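PDB 7JZK: rifin, which is a Plasmodium falciparum variant surface antigen whose V2 domain, the part present here, binds the ectodomain of the receptor LAIR1 in the form carried by antibody MGD21. Local coordinates for residues 63-68 with 111-116; 37-42 with 89-94. One frame throughout, in Å; residues are numbered along the deposited sequence.

Contact 1: residues 63-68 with 111-116; sequences TIASAI and AITGAV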
ATOM      1  N   THR B  63     -13.107 -11.630   1.119  1.00 63.75           N
ATOM      2  CA  THR B  63     -12.017 -12.084   1.972  1.00 62.49           C
ATOM      3  C   THR B  63     -10.670 -11.870   1.298  1.00 60.91           C
ATOM      4  O   THR B  63      -9.719 -11.372   1.916  1.00 63.32           O
ATOM      5  CB  THR B  63     -12.227 -13.556   2.314  1.00 62.44           C
ATOM      6  OG1 THR B  63     -13.468 -13.698   3.016  1.00 68.74           O
ATOM      7  CG2 THR B  63     -11.064 -14.118   3.152  1.00 55.79           C
ATOM      8  N   ILE B  64     -10.579 -12.214   0.019  1.00 56.25           N
ATOM      9  CA  ILE B  64      -9.318 -12.050  -0.678  1.00 57.03           C
ATOM     10  C   ILE B  64      -8.955 -10.578  -0.798  1.00 57.84           C
ATOM     11  O   ILE B  64      -7.798 -10.199  -0.600  1.00 51.99           O
ATOM     12  CB  ILE B  64      -9.383 -12.736  -2.044  1.00 54.23           C
ATOM     13  CG1 ILE B  64      -8.195 -12.320  -2.881  1.00 58.53           C
ATOM     14  CG2 ILE B  64     -10.616 -12.338  -2.756  1.00 60.78           C
ATOM     15  CD1 ILE B  64      -8.256 -12.908  -4.227  1.00 63.67           C
ATOM     16  N   ALA B  65      -9.930  -9.726  -1.126  1.00 59.03           N
ATOM     17  CA  ALA B  65      -9.634  -8.309  -1.272  1.00 52.18           C
ATOM     18  C   ALA B  65      -9.172  -7.718   0.053  1.00 55.82           C
ATOM     19  O   ALA B  65      -8.222  -6.933   0.095  1.00 53.02           O
ATOM     20  CB  ALA B  65     -10.857  -7.572  -1.817  1.00 52.94           C
ATOM     21  N   SER B  66      -9.786  -8.133   1.158  1.00 54.74           N
ATOM     22  CA  SER B  66      -9.351  -7.602   2.438  1.00 49.58           C
ATOM     23  C   SER B  66      -7.946  -8.084   2.779  1.00 53.21           C
ATOM     24  O   SER B  66      -7.131  -7.314   3.290  1.00 54.05           O
ATOM     25  CB  SER B  66     -10.367  -7.976   3.525  1.00 51.77           C
ATOM     26  OG  SER B  66      -9.812  -7.988   4.835  1.00 59.28           O
ATOM     27  N   ALA B  67      -7.624  -9.340   2.474  1.00 53.36           N
ATOM     28  CA  ALA B  67      -6.279  -9.843   2.755  1.00 47.19           C
ATOM     29  C   ALA B  67      -5.229  -9.160   1.881  1.00 49.08           C
ATOM     30  O   ALA B  67      -4.123  -8.854   2.348  1.00 48.58           O
ATOM     31  CB  ALA B  67      -6.236 -11.365   2.550  1.00 48.14           C
ATOM     32  N   ILE B  68      -5.558  -8.911   0.614  1.00 45.80           N
ATOM     33  CA  ILE B  68      -4.618  -8.247  -0.271  1.00 45.32           C
ATOM     34  C   ILE B  68      -4.416  -6.804   0.177  1.00 47.77           C
ATOM     35  O   ILE B  68      -3.289  -6.308   0.195  1.00 44.93           O
ATOM     36  CB  ILE B  68      -5.095  -8.356  -1.732  1.00 49.21           C
ATOM     37  CG1 ILE B  68      -4.943  -9.807  -2.250  1.00 47.79           C
ATOM     38  CG2 ILE B  68      -4.328  -7.364  -2.621  1.00 44.38           C
ATOM     39  CD1 ILE B  68      -5.502 -10.045  -3.647  1.00 40.45           C
ATOM     40  N   ALA B 111     -10.468  -0.137  -4.749  1.00 51.61           N
ATOM     41  CA  ALA B 111      -9.856  -0.447  -6.040  1.00 48.57           C
ATOM     42  C   ALA B 111      -9.434  -1.918  -6.093  1.00 47.61           C
ATOM     43  O   ALA B 111      -9.621  -2.600  -7.100  1.00 45.35           O
ATOM     44  CB  ALA B 111      -8.662   0.491  -6.291  1.00 46.29           C
ATOM     45  N   ILE B 112      -8.922  -2.442  -4.985  1.00 42.94           N
ATOM     46  CA  ILE B 112      -8.544  -3.839  -4.945  1.00 50.48           C
ATOM     47  C   ILE B 112      -9.777  -4.707  -5.126  1.00 53.03           C
ATOM     48  O   ILE B 112      -9.734  -5.714  -5.820  1.00 50.26           O
ATOM     49  CB  ILE B 112      -7.817  -4.157  -3.631  1.00 46.26           C
ATOM     50  CG1 ILE B 112      -6.528  -3.362  -3.576  1.00 45.72           C
ATOM     51  CG2 ILE B 112      -7.559  -5.691  -3.495  1.00 46.92           C
ATOM     52  CD1 ILE B 112      -5.887  -3.360  -2.223  1.00 48.04           C
ATOM     53  N   THR B 113     -10.887  -4.329  -4.489  1.00 54.55           N
ATOM     54  CA  THR B 113     -12.139  -5.070  -4.591  1.00 53.21           C
ATOM     55  C   THR B 113     -12.603  -5.118  -6.035  1.00 54.66           C
ATOM     56  O   THR B 113     -12.919  -6.186  -6.556  1.00 52.82           O
ATOM     57  CB  THR B 113     -13.195  -4.412  -3.681  1.00 56.06           C
ATOM     58  OG1 THR B 113     -12.782  -4.524  -2.307  1.00 53.36           O
ATOM     59  CG2 THR B 113     -14.583  -5.025  -3.855  1.00 55.91           C
ATOM     60  N   GLY B 114     -12.578  -3.987  -6.725  1.00 50.81           N
ATOM     61  CA  GLY B 114     -12.962  -4.012  -8.126  1.00 50.86           C
ATOM     62  C   GLY B 114     -12.042  -4.887  -8.957  1.00 53.10           C
ATOM     63  O   GLY B 114     -12.500  -5.644  -9.824  1.00 56.78           O
ATOM     64  N   ALA B 115     -10.738  -4.837  -8.668  1.00 49.81           N
ATOM     65  CA  ALA B 115      -9.800  -5.654  -9.426  1.00 54.61           C
ATOM     66  C   ALA B 115     -10.066  -7.139  -9.198  1.00 56.20           C
ATOM     67  O   ALA B 115     -10.179  -7.923 -10.149  1.00 53.89           O
ATOM     68  CB  ALA B 115      -8.365  -5.295  -9.042  1.00 47.60           C
ATOM     69  N   VAL B 116     -10.231  -7.531  -7.935  1.00 49.67           N
ATOM     70  CA  VAL B 116     -10.469  -8.928  -7.611  1.00 53.67           C
ATOM     71  C   VAL B 116     -11.767  -9.393  -8.231  1.00 55.87           C
ATOM     72  O   VAL B 116     -11.875 -10.535  -8.695  1.00 57.76           O
ATOM     73  CB  VAL B 116     -10.484  -9.089  -6.084  1.00 54.66           C
ATOM     74  CG1 VAL B 116     -11.111 -10.403  -5.694  1.00 54.01           C
ATOM     75  CG2 VAL B 116      -9.091  -8.969  -5.544  1.00 51.99           C
TER
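Helices 61-75 and 108-126 of the rifin V2 domain meet across small and branched aliphatic side chains, local axes 8.9 Å apart and N-to-C directions 134° apart, an oblique, broadly antiparallel packing in the buried core. The approach centres on Ala-65, whose small methyl lets Thr-113 draw near. Its CB lies 3.6 Å from Thr-113 OG1, a van der Waals contact, as a methyl has no polar hydrogen; that hydroxyl hydrogen-bonds to the Lys-109 carbonyl one turn back. Val-116 divides its methyls between two isoleucines. CG1, anti to the backbone N (chi1 164°), meets Ile-64 CG2 tip to tip at 3.6 Å, whereas CG2 lies 4.2 Å from Ile-68 CD1. Ile-68 and Ile-112 share one rotamer, CG2 anti to N in each, and cross obliquely so that these methyls touch at 3.7 Å. Ile-64 differs: its CG1 is anti to N (chi1 168°), leaving CG2 in the crowded place between N and the carbonyl carbon. Leu-35 of helix 13-39 packs on both Ile-64 and Ile-68. With no hydrogen bond between the segments, cohesion depends on shape and on excluding water, and Thr-113, at the partly exposed margin, is already satisfied by Lys-109.

Contact 2: residues 37-42 with 89-94; sequences RYFHID and CDVRKT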
ATOM      1  N   ARG B  37      -0.431 -13.299 -11.467  1.00 53.67           N
ATOM      2  CA  ARG B  37      -0.117 -12.541 -12.666  1.00 51.92           C
ATOM      3  C   ARG B  37      -0.545 -11.083 -12.549  1.00 51.40           C
ATOM      4  O   ARG B  37       0.044 -10.220 -13.210  1.00 48.36           O
ATOM      5  CB  ARG B  37      -0.736 -13.250 -13.877  1.00 54.61           C
ATOM      6  CG  ARG B  37      -0.063 -14.631 -14.159  1.00 61.02           C
ATOM      7  CD  ARG B  37      -0.820 -15.498 -15.173  1.00 57.66           C
ATOM      8  NE  ARG B  37      -0.995 -14.856 -16.477  1.00 58.76           N
ATOM      9  CZ  ARG B  37      -2.043 -15.054 -17.279  1.00 65.45           C
ATOM     10  NH1 ARG B  37      -2.104 -14.423 -18.450  1.00 62.30           N
ATOM     11  NH2 ARG B  37      -3.044 -15.862 -16.911  1.00 70.88           N
ATOM     12  N   TYR B  38      -1.569 -10.777 -11.742  1.00 50.30           N
ATOM     13  CA  TYR B  38      -2.022  -9.392 -11.667  1.00 47.23           C
ATOM     14  C   TYR B  38      -1.369  -8.629 -10.528  1.00 44.52           C
ATOM     15  O   TYR B  38      -1.068  -7.446 -10.679  1.00 44.33           O
ATOM     16  CB  TYR B  38      -3.541  -9.330 -11.487  1.00 43.48           C
ATOM     17  CG  TYR B  38      -4.131  -7.953 -11.694  1.00 43.31           C
ATOM     18  CD1 TYR B  38      -4.127  -7.008 -10.675  1.00 49.95           C
ATOM     19  CD2 TYR B  38      -4.684  -7.598 -12.910  1.00 47.80           C
ATOM     20  CE1 TYR B  38      -4.655  -5.745 -10.865  1.00 49.05           C
ATOM     21  CE2 TYR B  38      -5.219  -6.353 -13.115  1.00 50.16           C
ATOM     22  CZ  TYR B  38      -5.202  -5.424 -12.091  1.00 56.82           C
ATOM     23  OH  TYR B  38      -5.741  -4.172 -12.288  1.00 57.18           O
ATOM     24  N   PHE B  39      -1.144  -9.278  -9.391  1.00 48.76           N
ATOM     25  CA  PHE B  39      -0.540  -8.632  -8.234  1.00 43.16           C
ATOM     26  C   PHE B  39       0.918  -9.017  -8.032  1.00 45.42           C
ATOM     27  O   PHE B  39       1.591  -8.389  -7.215  1.00 42.35           O
ATOM     28  CB  PHE B  39      -1.310  -8.972  -6.959  1.00 44.27           C
ATOM     29  CG  PHE B  39      -2.690  -8.411  -6.921  1.00 43.07           C
ATOM     30  CD1 PHE B  39      -2.918  -7.111  -6.519  1.00 45.18           C
ATOM     31  CD2 PHE B  39      -3.775  -9.203  -7.275  1.00 44.83           C
ATOM     32  CE1 PHE B  39      -4.210  -6.595  -6.487  1.00 46.63           C
ATOM     33  CE2 PHE B  39      -5.069  -8.698  -7.238  1.00 43.16           C
ATOM     34  CZ  PHE B  39      -5.285  -7.393  -6.846  1.00 46.90           C
ATOM     35  N   HIS B  40       1.440  -9.981  -8.787  1.00 48.68           N
ATOM     36  CA  HIS B  40       2.850 -10.342  -8.682  1.00 43.12           C
ATOM     37  C   HIS B  40       3.179 -10.729  -7.254  1.00 39.16           C
ATOM     38  O   HIS B  40       4.265 -10.471  -6.749  1.00 38.75           O
ATOM     39  CB  HIS B  40       3.731  -9.203  -9.206  1.00 38.63           C
ATOM     40  CG  HIS B  40       3.094  -8.472 -10.353  1.00 48.42           C
ATOM     41  ND1 HIS B  40       2.959  -9.038 -11.610  1.00 50.09           N
ATOM     42  CD2 HIS B  40       2.481  -7.260 -10.414  1.00 45.79           C
ATOM     43  CE1 HIS B  40       2.335  -8.182 -12.403  1.00 50.15           C
ATOM     44  NE2 HIS B  40       2.028  -7.100 -11.702  1.00 45.72           N
ATOM     45  N   ILE B  41       2.236 -11.468  -6.677  1.00 41.60           N
ATOM     46  CA  ILE B  41       2.384 -11.990  -5.296  1.00 49.05           C
ATOM     47  C   ILE B  41       2.300 -13.521  -5.330  1.00 49.72           C
ATOM     48  O   ILE B  41       1.667 -14.045  -6.226  1.00 45.89           O
ATOM     49  CB  ILE B  41       1.315 -11.338  -4.394  1.00 47.92           C
ATOM     50  CG1 ILE B  41       1.862 -11.017  -3.007  1.00 60.36           C
ATOM     51  CG2 ILE B  41       0.029 -12.144  -4.335  1.00 54.38           C
ATOM     52  CD1 ILE B  41       3.002 -10.040  -3.025  1.00 63.56           C
ATOM     53  N   ASP B  42       3.005 -14.197  -4.429  1.00 56.16           N
ATOM     54  CA  ASP B  42       2.999 -15.675  -4.348  1.00 52.86           C
ATOM     55  C   ASP B  42       2.431 -16.109  -3.002  1.00 61.52           C
ATOM     56  O   ASP B  42       2.107 -17.290  -2.848  1.00 65.51           O
ATOM     57  CB  ASP B  42       4.420 -16.200  -4.479  1.00 49.20           C
ATOM     58  CG  ASP B  42       5.026 -15.891  -5.830  1.00 64.23           C
ATOM     59  OD1 ASP B  42       4.768 -16.659  -6.773  1.00 79.18           O
ATOM     60  OD2 ASP B  42       5.738 -14.878  -5.928  1.00 66.82           O
ATOM     61  N   CYS B  89       3.637  -3.422  -5.119  1.00 37.88           N
ATOM     62  CA  CYS B  89       3.315  -2.049  -4.758  1.00 44.30           C
ATOM     63  C   CYS B  89       2.989  -1.220  -5.995  1.00 41.67           C
ATOM     64  O   CYS B  89       2.082  -0.387  -5.958  1.00 38.69           O
ATOM     65  CB  CYS B  89       4.502  -1.461  -3.985  1.00 41.26           C
ATOM     66  SG  CYS B  89       5.001  -2.552  -2.621  1.00 42.23           S
ATOM     67  N   ASP B  90       3.607  -1.544  -7.124  1.00 37.94           N
ATOM     68  CA  ASP B  90       3.403  -0.848  -8.392  1.00 41.58           C
ATOM     69  C   ASP B  90       1.947  -0.918  -8.849  1.00 44.16           C
ATOM     70  O   ASP B  90       1.503  -0.049  -9.607  1.00 44.03           O
ATOM     71  CB  ASP B  90       4.349  -1.461  -9.452  1.00 43.95           C
ATOM     72  CG  ASP B  90       4.254  -0.783 -10.831  1.00 48.67           C
ATOM     73  OD1 ASP B  90       3.555  -1.319 -11.719  1.00 40.79           O
ATOM     74  OD2 ASP B  90       4.877   0.290 -11.029  1.00 49.60           O
ATOM     75  N   VAL B  91       1.186  -1.906  -8.361  1.00 41.08           N
ATOM     76  CA  VAL B  91      -0.233  -2.033  -8.690  1.00 44.04           C
ATOM     77  C   VAL B  91      -1.019  -0.809  -8.244  1.00 41.12           C
ATOM     78  O   VAL B  91      -2.034  -0.456  -8.860  1.00 41.53           O
ATOM     79  CB  VAL B  91      -0.804  -3.321  -8.070  1.00 44.99           C
ATOM     80  CG1 VAL B  91      -2.317  -3.454  -8.343  1.00 39.30           C
ATOM     81  CG2 VAL B  91      -0.070  -4.504  -8.629  1.00 46.42           C
ATOM     82  N   ARG B  92      -0.552  -0.118  -7.203  1.00 41.55           N
ATOM     83  CA  ARG B  92      -1.212   1.120  -6.791  1.00 42.08           C
ATOM     84  C   ARG B  92      -1.264   2.125  -7.933  1.00 40.82           C
ATOM     85  O   ARG B  92      -2.181   2.952  -7.994  1.00 37.54           O
ATOM     86  CB  ARG B  92      -0.491   1.718  -5.589  1.00 37.38           C
ATOM     87  CG  ARG B  92      -0.891   1.088  -4.295  1.00 32.93           C
ATOM     88  CD  ARG B  92      -0.015   1.610  -3.211  1.00 33.30           C
ATOM     89  NE  ARG B  92      -0.445   1.143  -1.907  1.00 30.23           N
ATOM     90  CZ  ARG B  92       0.270   1.332  -0.813  1.00 34.76           C
ATOM     91  NH1 ARG B  92       1.427   1.961  -0.910  1.00 34.70           N
ATOM     92  NH2 ARG B  92      -0.161   0.894   0.362  1.00 39.72           N
ATOM     93  N   LYS B  93      -0.271   2.093  -8.825  1.00 40.27           N
ATOM     94  CA  LYS B  93      -0.295   2.993  -9.967  1.00 41.84           C
ATOM     95  C   LYS B  93      -1.303   2.535 -11.003  1.00 45.95           C
ATOM     96  O   LYS B  93      -2.023   3.360 -11.576  1.00 53.48           O
ATOM     97  CB  LYS B  93       1.108   3.090 -10.570  1.00 40.99           C
ATOM     98  CG  LYS B  93       1.200   3.708 -11.960  1.00 47.64           C
ATOM     99  CD  LYS B  93       1.146   2.658 -13.103  1.00 54.54           C
ATOM    100  CE  LYS B  93       2.036   1.439 -12.784  1.00 67.16           C
ATOM    101  NZ  LYS B  93       1.796   0.160 -13.550  1.00 58.46           N
ATOM    102  N   THR B  94      -1.457   1.229 -11.165  1.00 47.63           N
ATOM    103  CA  THR B  94      -2.450   0.717 -12.091  1.00 47.04           C
ATOM    104  C   THR B  94      -3.856   1.076 -11.623  1.00 44.57           C
ATOM    105  O   THR B  94      -4.686   1.533 -12.411  1.00 51.27           O
ATOM    106  CB  THR B  94      -2.283  -0.798 -12.206  1.00 50.14           C
ATOM    107  OG1 THR B  94      -0.911  -1.101 -12.515  1.00 48.72           O
ATOM    108  CG2 THR B  94      -3.185  -1.353 -13.296  1.00 50.62           C
TER
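Val-91, on helix 86-94, offers a compact example of one branched side chain serving several neighbours where another helix ends. From a CB pointing toward residues 37-42, its two methyls part company. CG1, anti to the backbone N (chi1 177°), lies by two aromatic rings, 4.1 Å from Phe-39 CE1 and equally far from Tyr-38 CE1. CG2, set beside the valine's own N, turns to the backbone instead and rests 3.7 Å from Tyr-38 O, with His-40 CD2 a little farther off at 4.2 Å.

Tyr-38 swings its CG anti to N (chi1 -168°), while Phe-39 keeps CG beside N, and Tyr-38 CD1 comes to lie over the centre of the Phe-39 ring, 3.9 Å above its plane. Beyond the valine, the phenol tip of Tyr-38 meets Thr-94 end to end, OH to CG2 at 3.9 Å. His-40, the first residue past helix 13-39, takes a positive phi (57°); its CB points toward residues 89-94, and one face of the imidazole lies over Tyr-38 C, offset toward the rim.

Within helix 86-94, Lys-93 NZ makes a salt bridge to Asp-90 OD1 at 2.9 Å, from above the carboxylate plane, and hydrogen-bonds to Thr-94 OG1. Cys-89 is tied to Cys-76 by a disulfide. Arg-92 NH1 hydrogen-bonds to Tyr-43 O of the LAIR1 chain, and its guanidinium makes a cation-pi contact with Tyr-45 of that chain. Between the segments themselves there is no hydrogen bond: apolar packing around Val-91 joins them, while Lys-93, Asp-90 and Thr-94 pair within their own helix.

How the contacts relate
The centres of contact 1 and contact 2 lie about 12 Å apart, and their segments alternate along the chain. The two contacts adjoin, touching directly at two points: Ile-68 CD1 packs 3.9 Å from Phe-39 CE2, and Ala-115 CB stands 4.2 Å from Tyr-38 CE1. The end of helix 13-39 thus faces both helices of contact 1 as well as helix 86-94. Their surroundings differ. Contact 1 is buried and touches no other protein chain of the assembly, although the side chain of Ile-64 is about 8 Å from a bound N-acetylglucosamine, whereas contact 2 reaches the LAIR1 interface through Cys-89, Asp-90 and Arg-92.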